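Local coordinates for histone-lysine N-methyltransferase, H3 lysine-9 specific SUVH6 (Arabidopsis thaliana, PDB 6A5K), which catalyses H3K9 methylation through its SET domain and probably recognises methylated non-CG DNA through its SRA domain, at residues I97-A108 against I155-T163; K57-I65 against L84-P92. The protein carries 1 engineered substitution. All blocks are in the same frame, centred on the assembly; numbering follows the deposited sequence.

From the N terminus, the chain first passes helices 5-29 and 44-54 and then enters contact 2, where the loop 57-65 folds back on the end of helix 81-87 and closes a short loop of 18 residues. Contact 1 follows in series: hairpin 97-108 meets helix 156-167 across 46 intervening residues, and both of its segments lie in the SAD/SRA region. The two loops neither nest nor cross. Their centres are about 17 Å apart, yet Asp98 joins them, its carboxylate receiving His64 NE2 and Lys91 N. Contact 2 thus ties the N-terminal helices toward the SRA sheet, and contact 1 packs a helix on that sheet.

Contact 1 of 2, residues I97-A108 against I155-T163; sequences IDYMKYGKAKVA and ITGNLALAT
Thr156, near the start of helix 156-167, meets Tyr99, its CB 3.7 Å from Tyr99 OH, and its carbonyl oxygen lies over one face of the ring. The Tyr99 ring reaches this end of the helix because its CG stands between the backbone N and the carbonyl carbon (chi1 57°). Gly157 follows, its backbone N 3.6 Å from Tyr99 CE1; Ile97 CG2 and CD1 press on the same residue, where a CB would sit tight against Ile97 CB. Asn158 crosses Ile97 at about a right angle, OD1 lying 3.5 Å from Ile97 CD1 while accepting a bond from the Gln132 backbone. Ala160 is the small residue that brings helix and strand 105-108 close, their axes 5.5 Å apart and nearly perpendicular, in the helix-on-sheet packing of the SRA domain's curled sheet. Its CB meets Tyr99 CB at 3.5 Å, its CA-H points at Lys106 O, and its carbonyl oxygen takes a weak bond from Ala108 N, which also bonds Ser164. Leu161 sends CD1 to Ala108 CB (3.6 Å) and CD2 to Ile97 CD1, with Tyr129 nearby. Thr163 turns CG2 to Ala105 CB and Val107 CG1, while OG1 donates back to Leu159 O (2.8 Å) and accepts from a water that in turn receives Lys106 N.

Contact 2 of 2, residues K57-I65 against L84-P92; sequences KFLNSGVHI and LNILGIHKP
Phe58 and Ile86 make the main apolar contact. Ile86 CA sits over the centre of the Phe58 ring, 3.9 Å from its centroid and 12° off the normal, a CH-pi contact, and Ile86 CG1 reaches Phe58 CZ at 3.6 Å over a face of the ring. With CG beside the backbone N (chi1 -84°), the ring is laid against the last helical turn. Leu59 and Leu87 lie side by side and point the same way, CD1 to CD2 3.8 Å, while helix 5-29 adds Thr13 and Leu14 to this apolar patch. Replacing Phe58 by an alanine would take the ring off the CA and CG1 of Ile86 and is likely to open a gap against that side of the last turn, with Phe17 of helix 5-29 still touching Ile86.

Two direct hydrogen bonds grip the carbonyls there. Leu59 N donates to Ile86 O at 2.9 Å, almost in line with the carbonyl, and Asn60 ND2 donates to Leu87 O at 2.9 Å, the acceptor lying in the amide plane of Asn60 although the donor is tilted 26° from the carbonyl plane. Gly88, with positive phi, is the C-prime residue of a Schellman motif, and a CB on it would collide with Asn60 CB. Water links Ile65 N to Gly88 O, 3.0 Å from each.

Farther along, Lys91 CG packs 3.9 Å from His64 NE2, which bonds Asp98. The loop therefore supplies donors to carbonyls that the helix, having ended, can no longer satisfy from its own next turn.

Contact 1 of 2, residues I97-A108 against I155-T163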
loop_
_atom_site.group_PDB
_atom_site.type_symbol
_atom_site.label_atom_id
_atom_site.label_comp_id
_atom_site.label_asym_id
_atom_site.label_seq_id
_atom_site.Cartn_x
_atom_site.Cartn_y
_atom_site.Cartn_z
ATOM N N ILE A 97 19.005 0.776 18.710
ATOM C CA ILE A 97 18.327 0.433 19.959
ATOM C C ILE A 97 17.648 1.642 20.603
ATOM O O ILE A 97 18.265 2.685 20.790
ATOM C CB ILE A 97 19.302 -0.175 20.993
ATOM C CG1 ILE A 97 20.029 -1.384 20.408
ATOM C CG2 ILE A 97 18.548 -0.582 22.259
ATOM C CD1 ILE A 97 21.188 -1.867 21.265
ATOM N N ASP A 98 16.374 1.484 20.938
ATOM C CA ASP A 98 15.638 2.474 21.703
ATOM C C ASP A 98 15.271 1.869 23.052
ATOM O O ASP A 98 14.941 0.665 23.148
ATOM C CB ASP A 98 14.380 2.929 20.958
ATOM C CG ASP A 98 13.825 4.246 21.490
ATOM O OD1 ASP A 98 14.517 4.912 22.286
ATOM O OD2 ASP A 98 12.705 4.630 21.088
ATOM N N TYR A 99 15.302 2.719 24.074
ATOM C CA TYR A 99 15.113 2.275 25.445
ATOM C C TYR A 99 14.457 3.334 26.324
ATOM O O TYR A 99 14.307 4.493 25.930
ATOM C CB TYR A 99 16.452 1.855 26.051
ATOM C CG TYR A 99 17.528 2.919 26.038
ATOM C CD1 TYR A 99 18.401 3.035 24.961
ATOM C CD2 TYR A 99 17.685 3.794 27.108
ATOM C CE1 TYR A 99 19.390 3.999 24.945
ATOM C CE2 TYR A 99 18.672 4.762 27.097
ATOM C CZ TYR A 99 19.522 4.857 26.013
ATOM O OH TYR A 99 20.509 5.815 25.993
HETATM N N MSE A 100 14.059 2.922 27.521
HETATM C CA MSE A 100 13.369 3.824 28.428
HETATM C C MSE A 100 13.694 3.470 29.867
HETATM O O MSE A 100 14.125 2.354 30.164
HETATM C CB MSE A 100 11.855 3.780 28.190
HETATM C CG MSE A 100 11.137 2.615 28.854
HETATM SE SE MSE A 100 9.203 2.549 28.458
HETATM C CE MSE A 100 8.685 1.420 29.962
ATOM N N LYS A 101 13.493 4.439 30.752
ATOM C CA LYS A 101 13.670 4.244 32.182
ATOM C C LYS A 101 12.731 3.143 32.669
ATOM O O LYS A 101 11.571 3.085 32.267
ATOM C CB LYS A 101 13.411 5.564 32.915
ATOM C CG LYS A 101 13.833 5.606 34.359
ATOM C CD LYS A 101 13.723 7.024 34.914
ATOM C CE LYS A 101 14.534 7.174 36.198
ATOM N NZ LYS A 101 14.816 8.600 36.534
ATOM N N TYR A 102 13.243 2.251 33.511
ATOM C CA TYR A 102 12.428 1.177 34.070
ATOM C C TYR A 102 12.884 0.887 35.486
ATOM O O TYR A 102 13.917 0.253 35.686
ATOM C CB TYR A 102 12.522 -0.089 33.218
ATOM C CG TYR A 102 11.589 -1.194 33.662
ATOM C CD1 TYR A 102 11.951 -2.085 34.658
ATOM C CD2 TYR A 102 10.346 -1.346 33.074
ATOM C CE1 TYR A 102 11.095 -3.092 35.062
ATOM C CE2 TYR A 102 9.490 -2.351 33.463
ATOM C CZ TYR A 102 9.863 -3.217 34.457
ATOM O OH TYR A 102 8.997 -4.212 34.845
ATOM N N GLY A 103 12.110 1.342 36.464
ATOM C CA GLY A 103 12.543 1.283 37.848
ATOM C C GLY A 103 13.799 2.119 37.992
ATOM O O GLY A 103 13.819 3.283 37.593
ATOM N N LYS A 104 14.849 1.522 38.547
ATOM C CA LYS A 104 16.145 2.180 38.664
ATOM C C LYS A 104 16.988 1.959 37.422
ATOM O O LYS A 104 18.076 2.516 37.289
ATOM C CB LYS A 104 16.911 1.663 39.879
ATOM C CG LYS A 104 16.354 2.078 41.218
ATOM C CD LYS A 104 17.251 1.545 42.317
ATOM C CE LYS A 104 16.917 2.140 43.663
ATOM N NZ LYS A 104 17.052 3.625 43.677
ATOM N N ALA A 105 16.485 1.134 36.517
ATOM C CA ALA A 105 17.256 0.749 35.352
ATOM C C ALA A 105 16.693 1.339 34.064
ATOM O O ALA A 105 15.803 2.195 34.080
ATOM C CB ALA A 105 17.313 -0.766 35.250
ATOM N N LYS A 106 17.247 0.882 32.951
ATOM C CA LYS A 106 16.689 1.169 31.642
ATOM C C LYS A 106 16.585 -0.141 30.891
ATOM O O LYS A 106 17.467 -0.991 31.003
ATOM C CB LYS A 106 17.553 2.175 30.877
ATOM C CG LYS A 106 17.556 3.569 31.486
ATOM C CD LYS A 106 18.727 4.395 30.984
ATOM C CE LYS A 106 18.691 5.810 31.558
ATOM N NZ LYS A 106 19.923 6.583 31.235
ATOM N N VAL A 107 15.492 -0.320 30.158
ATOM C CA VAL A 107 15.318 -1.510 29.344
ATOM C C VAL A 107 15.033 -1.080 27.922
ATOM O O VAL A 107 14.506 0.010 27.695
ATOM C CB VAL A 107 14.173 -2.412 29.851
ATOM C CG1 VAL A 107 14.476 -2.925 31.257
ATOM C CG2 VAL A 107 12.832 -1.673 29.799
ATOM N N ALA A 108 15.396 -1.926 26.964
ATOM C CA ALA A 108 15.115 -1.627 25.566
ATOM C C ALA A 108 13.618 -1.623 25.305
ATOM O O ALA A 108 12.877 -2.434 25.863
ATOM C CB ALA A 108 15.796 -2.628 24.658
ATOM N N ILE A 155 27.053 0.066 27.647
ATOM C CA ILE A 155 26.440 1.318 28.074
ATOM C C ILE A 155 25.225 1.600 27.202
ATOM O O ILE A 155 24.986 0.887 26.226
ATOM C CB ILE A 155 27.421 2.504 27.974
ATOM C CG1 ILE A 155 27.979 2.599 26.551
ATOM C CG2 ILE A 155 28.552 2.352 28.972
ATOM C CD1 ILE A 155 28.889 3.787 26.324
ATOM N N THR A 156 24.473 2.639 27.558
ATOM C CA THR A 156 23.303 3.099 26.800
ATOM C C THR A 156 22.438 1.966 26.229
ATOM O O THR A 156 21.905 1.146 26.978
ATOM C CB THR A 156 23.729 4.038 25.647
ATOM O OG1 THR A 156 24.693 3.382 24.815
ATOM C CG2 THR A 156 24.344 5.315 26.201
ATOM N N GLY A 157 22.305 1.927 24.905
ATOM C CA GLY A 157 21.476 0.931 24.242
ATOM C C GLY A 157 21.837 -0.516 24.536
ATOM O O GLY A 157 20.971 -1.337 24.854
ATOM N N ASN A 158 23.120 -0.839 24.427
ATOM C CA ASN A 158 23.566 -2.199 24.695
ATOM C C ASN A 158 23.247 -2.621 26.130
ATOM O O ASN A 158 22.785 -3.748 26.375
ATOM C CB ASN A 158 25.061 -2.336 24.417
ATOM C CG ASN A 158 25.391 -2.240 22.933
ATOM O OD1 ASN A 158 24.521 -2.409 22.076
ATOM N ND2 ASN A 158 26.656 -1.975 22.625
ATOM N N LEU A 159 23.483 -1.710 27.073
ATOM C CA LEU A 159 23.199 -1.968 28.482
ATOM C C LEU A 159 21.704 -2.146 28.717
ATOM O O LEU A 159 21.290 -2.984 29.514
ATOM C CB LEU A 159 23.738 -0.831 29.364
ATOM C CG LEU A 159 23.509 -0.965 30.873
ATOM C CD1 LEU A 159 24.179 -2.224 31.409
ATOM C CD2 LEU A 159 24.020 0.258 31.611
ATOM N N ALA A 160 20.890 -1.358 28.018
ATOM C CA ALA A 160 19.442 -1.460 28.163
ATOM C C ALA A 160 18.944 -2.814 27.666
ATOM O O ALA A 160 18.090 -3.449 28.294
ATOM C CB ALA A 160 18.750 -0.337 27.411
ATOM N N LEU A 161 19.478 -3.243 26.526
ATOM C CA LEU A 161 19.094 -4.524 25.948
ATOM C C LEU A 161 19.522 -5.656 26.881
ATOM O O LEU A 161 18.791 -6.632 27.065
ATOM C CB LEU A 161 19.712 -4.687 24.557
ATOM C CG LEU A 161 19.089 -5.647 23.540
ATOM C CD1 LEU A 161 17.570 -5.501 23.451
ATOM C CD2 LEU A 161 19.736 -5.435 22.170
ATOM N N ALA A 162 20.704 -5.512 27.482
ATOM C CA ALA A 162 21.177 -6.486 28.462
ATOM C C ALA A 162 20.253 -6.539 29.681
ATOM O O ALA A 162 19.962 -7.612 30.205
ATOM C CB ALA A 162 22.599 -6.161 28.885
ATOM N N THR A 163 19.783 -5.376 30.121
ATOM C CA THR A 163 18.886 -5.294 31.269
ATOM C C THR A 163 17.521 -5.909 30.963
ATOM O O THR A 163 16.856 -6.463 31.851
ATOM C CB THR A 163 18.716 -3.829 31.719
ATOM O OG1 THR A 163 20.007 -3.265 31.980
ATOM C CG2 THR A 163 17.852 -3.724 32.979
HETATM O O HOH W 1 19.892 -0.505 33.439
#

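Contact 2 of 2, residues K57-I65 against L84-P92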
loop_
_atom_site.group_PDB
_atom_site.type_symbol
_atom_site.label_atom_id
_atom_site.label_comp_id
_atom_site.label_asym_id
_atom_site.label_seq_id
_atom_site.Cartn_x
_atom_site.Cartn_y
_atom_site.Cartn_z
ATOM N N LYS A 57 1.210 16.520 14.244
ATOM C CA LYS A 57 0.702 15.268 13.682
ATOM C C LYS A 57 1.413 14.013 14.192
ATOM O O LYS A 57 1.008 12.904 13.848
ATOM C CB LYS A 57 0.788 15.289 12.149
ATOM C CG LYS A 57 0.054 16.459 11.498
ATOM C CD LYS A 57 -1.436 16.412 11.781
ATOM C CE LYS A 57 -2.145 17.549 11.070
ATOM N NZ LYS A 57 -3.571 17.690 11.473
ATOM N N PHE A 58 2.476 14.173 14.976
ATOM C CA PHE A 58 3.168 13.005 15.529
ATOM C C PHE A 58 2.278 12.302 16.551
ATOM O O PHE A 58 1.535 12.956 17.293
ATOM C CB PHE A 58 4.490 13.397 16.194
ATOM C CG PHE A 58 5.652 13.507 15.248
ATOM C CD1 PHE A 58 5.492 14.048 13.982
ATOM C CD2 PHE A 58 6.917 13.100 15.643
ATOM C CE1 PHE A 58 6.571 14.162 13.124
ATOM C CE2 PHE A 58 7.998 13.213 14.787
ATOM C CZ PHE A 58 7.821 13.745 13.522
ATOM N N LEU A 59 2.368 10.977 16.591
ATOM C CA LEU A 59 1.625 10.177 17.560
ATOM C C LEU A 59 2.553 9.720 18.682
ATOM O O LEU A 59 3.744 9.487 18.452
ATOM C CB LEU A 59 0.968 8.967 16.882
ATOM C CG LEU A 59 0.065 9.257 15.674
ATOM C CD1 LEU A 59 -0.602 7.978 15.134
ATOM C CD2 LEU A 59 -0.984 10.297 16.008
ATOM N N ASN A 60 2.008 9.605 19.891
ATOM C CA ASN A 60 2.777 9.144 21.048
ATOM C C ASN A 60 4.055 9.954 21.265
ATOM O O ASN A 60 5.075 9.413 21.681
ATOM C CB ASN A 60 3.135 7.662 20.894
ATOM C CG ASN A 60 1.924 6.792 20.629
ATOM O OD1 ASN A 60 0.982 6.749 21.424
ATOM N ND2 ASN A 60 1.938 6.099 19.503
ATOM N N SER A 61 4.007 11.248 20.965
ATOM C CA SER A 61 5.209 12.073 21.054
ATOM C C SER A 61 5.496 12.447 22.503
ATOM O O SER A 61 4.581 12.624 23.306
ATOM C CB SER A 61 5.074 13.337 20.208
ATOM O OG SER A 61 4.179 14.253 20.807
ATOM N N GLY A 62 6.777 12.564 22.830
ATOM C CA GLY A 62 7.183 12.911 24.178
ATOM C C GLY A 62 7.161 11.739 25.143
ATOM O O GLY A 62 7.465 11.908 26.323
ATOM N N VAL A 63 6.794 10.553 24.656
ATOM C CA VAL A 63 6.747 9.368 25.516
ATOM C C VAL A 63 7.312 8.110 24.860
ATOM O O VAL A 63 7.224 7.933 23.646
ATOM C CB VAL A 63 5.305 9.052 25.981
ATOM C CG1 VAL A 63 4.724 10.212 26.791
ATOM C CG2 VAL A 63 4.415 8.725 24.797
ATOM N N HIS A 64 7.893 7.242 25.687
ATOM C CA HIS A 64 8.325 5.910 25.266
ATOM C C HIS A 64 7.260 4.895 25.656
ATOM O O HIS A 64 6.620 5.033 26.699
ATOM C CB HIS A 64 9.666 5.529 25.908
ATOM C CG HIS A 64 10.865 6.015 25.152
ATOM N ND1 HIS A 64 11.352 7.295 25.267
ATOM C CD2 HIS A 64 11.683 5.374 24.278
ATOM C CE1 HIS A 64 12.417 7.432 24.491
ATOM N NE2 HIS A 64 12.635 6.281 23.884
ATOM N N ILE A 65 7.074 3.879 24.822
ATOM C CA ILE A 65 6.099 2.825 25.090
ATOM C C ILE A 65 6.756 1.448 25.224
ATOM O O ILE A 65 7.549 1.050 24.371
ATOM C CB ILE A 65 5.040 2.754 23.968
ATOM C CG1 ILE A 65 4.307 4.094 23.845
ATOM C CG2 ILE A 65 4.055 1.622 24.234
ATOM C CD1 ILE A 65 3.402 4.188 22.642
ATOM N N LEU A 84 8.887 5.490 11.790
ATOM C CA LEU A 84 8.943 4.879 13.117
ATOM C C LEU A 84 8.937 5.949 14.204
ATOM O O LEU A 84 8.345 5.762 15.275
ATOM C CB LEU A 84 10.183 3.992 13.251
ATOM C CG LEU A 84 10.353 2.907 12.186
ATOM C CD1 LEU A 84 11.638 2.112 12.437
ATOM C CD2 LEU A 84 9.139 1.991 12.137
ATOM N N ASN A 85 9.588 7.078 13.931
ATOM C CA ASN A 85 9.601 8.177 14.896
ATOM C C ASN A 85 8.268 8.915 14.922
ATOM O O ASN A 85 7.788 9.323 15.983
ATOM C CB ASN A 85 10.732 9.161 14.592
ATOM C CG ASN A 85 10.815 10.291 15.614
ATOM O OD1 ASN A 85 11.066 10.064 16.801
ATOM N ND2 ASN A 85 10.609 11.517 15.151
ATOM N N ILE A 86 7.667 9.081 13.752
ATOM C CA ILE A 86 6.387 9.776 13.664
ATOM C C ILE A 86 5.310 9.068 14.492
ATOM O O ILE A 86 4.480 9.716 15.141
ATOM C CB ILE A 86 5.938 9.910 12.196
ATOM C CG1 ILE A 86 6.853 10.902 11.480
ATOM C CG2 ILE A 86 4.493 10.383 12.110
ATOM C CD1 ILE A 86 6.768 10.850 9.969
ATOM N N LEU A 87 5.371 7.739 14.506
ATOM C CA LEU A 87 4.399 6.917 15.231
ATOM C C LEU A 87 4.811 6.602 16.668
ATOM O O LEU A 87 4.011 6.071 17.445
ATOM C CB LEU A 87 4.167 5.603 14.479
ATOM C CG LEU A 87 3.585 5.690 13.069
ATOM C CD1 LEU A 87 3.370 4.282 12.484
ATOM C CD2 LEU A 87 2.290 6.480 13.092
ATOM N N GLY A 88 6.050 6.927 17.022
ATOM C CA GLY A 88 6.564 6.619 18.345
ATOM C C GLY A 88 6.882 5.145 18.541
ATOM O O GLY A 88 6.934 4.657 19.670
ATOM N N ILE A 89 7.085 4.430 17.440
ATOM C CA ILE A 89 7.458 3.014 17.490
ATOM C C ILE A 89 8.920 2.860 17.902
ATOM O O ILE A 89 9.286 1.966 18.671
ATOM C CB ILE A 89 7.263 2.325 16.119
ATOM C CG1 ILE A 89 5.785 2.289 15.733
ATOM C CG2 ILE A 89 7.837 0.911 16.129
ATOM C CD1 ILE A 89 5.553 1.766 14.335
ATOM N N HIS A 90 9.746 3.737 17.348
ATOM C CA HIS A 90 11.193 3.701 17.516
ATOM C C HIS A 90 11.667 5.131 17.327
ATOM O O HIS A 90 11.499 5.701 16.251
ATOM C CB HIS A 90 11.837 2.749 16.499
ATOM C CG HIS A 90 13.308 2.543 16.694
ATOM N ND1 HIS A 90 13.818 1.661 17.626
ATOM C CD2 HIS A 90 14.377 3.071 16.054
ATOM C CE1 HIS A 90 15.137 1.664 17.557
ATOM N NE2 HIS A 90 15.504 2.516 16.616
ATOM N N LYS A 91 12.224 5.721 18.378
ATOM C CA LYS A 91 12.502 7.157 18.374
ATOM C C LYS A 91 13.807 7.569 17.675
ATOM O O LYS A 91 13.802 8.545 16.927
ATOM C CB LYS A 91 12.491 7.693 19.808
ATOM C CG LYS A 91 11.131 7.587 20.490
ATOM C CD LYS A 91 10.177 8.651 19.974
ATOM C CE LYS A 91 8.768 8.460 20.522
ATOM N NZ LYS A 91 8.766 8.311 22.004
ATOM N N PRO A 92 14.925 6.843 17.902
ATOM C CA PRO A 92 16.165 7.283 17.248
ATOM C C PRO A 92 16.075 7.272 15.725
ATOM O O PRO A 92 15.552 6.321 15.137
ATOM C CB PRO A 92 17.201 6.260 17.728
ATOM C CG PRO A 92 16.660 5.746 19.015
ATOM C CD PRO A 92 15.172 5.707 18.810
HETATM O O HOH W 2 6.192 10.475 17.908
HETATM O O HOH W 3 8.544 4.168 22.207
#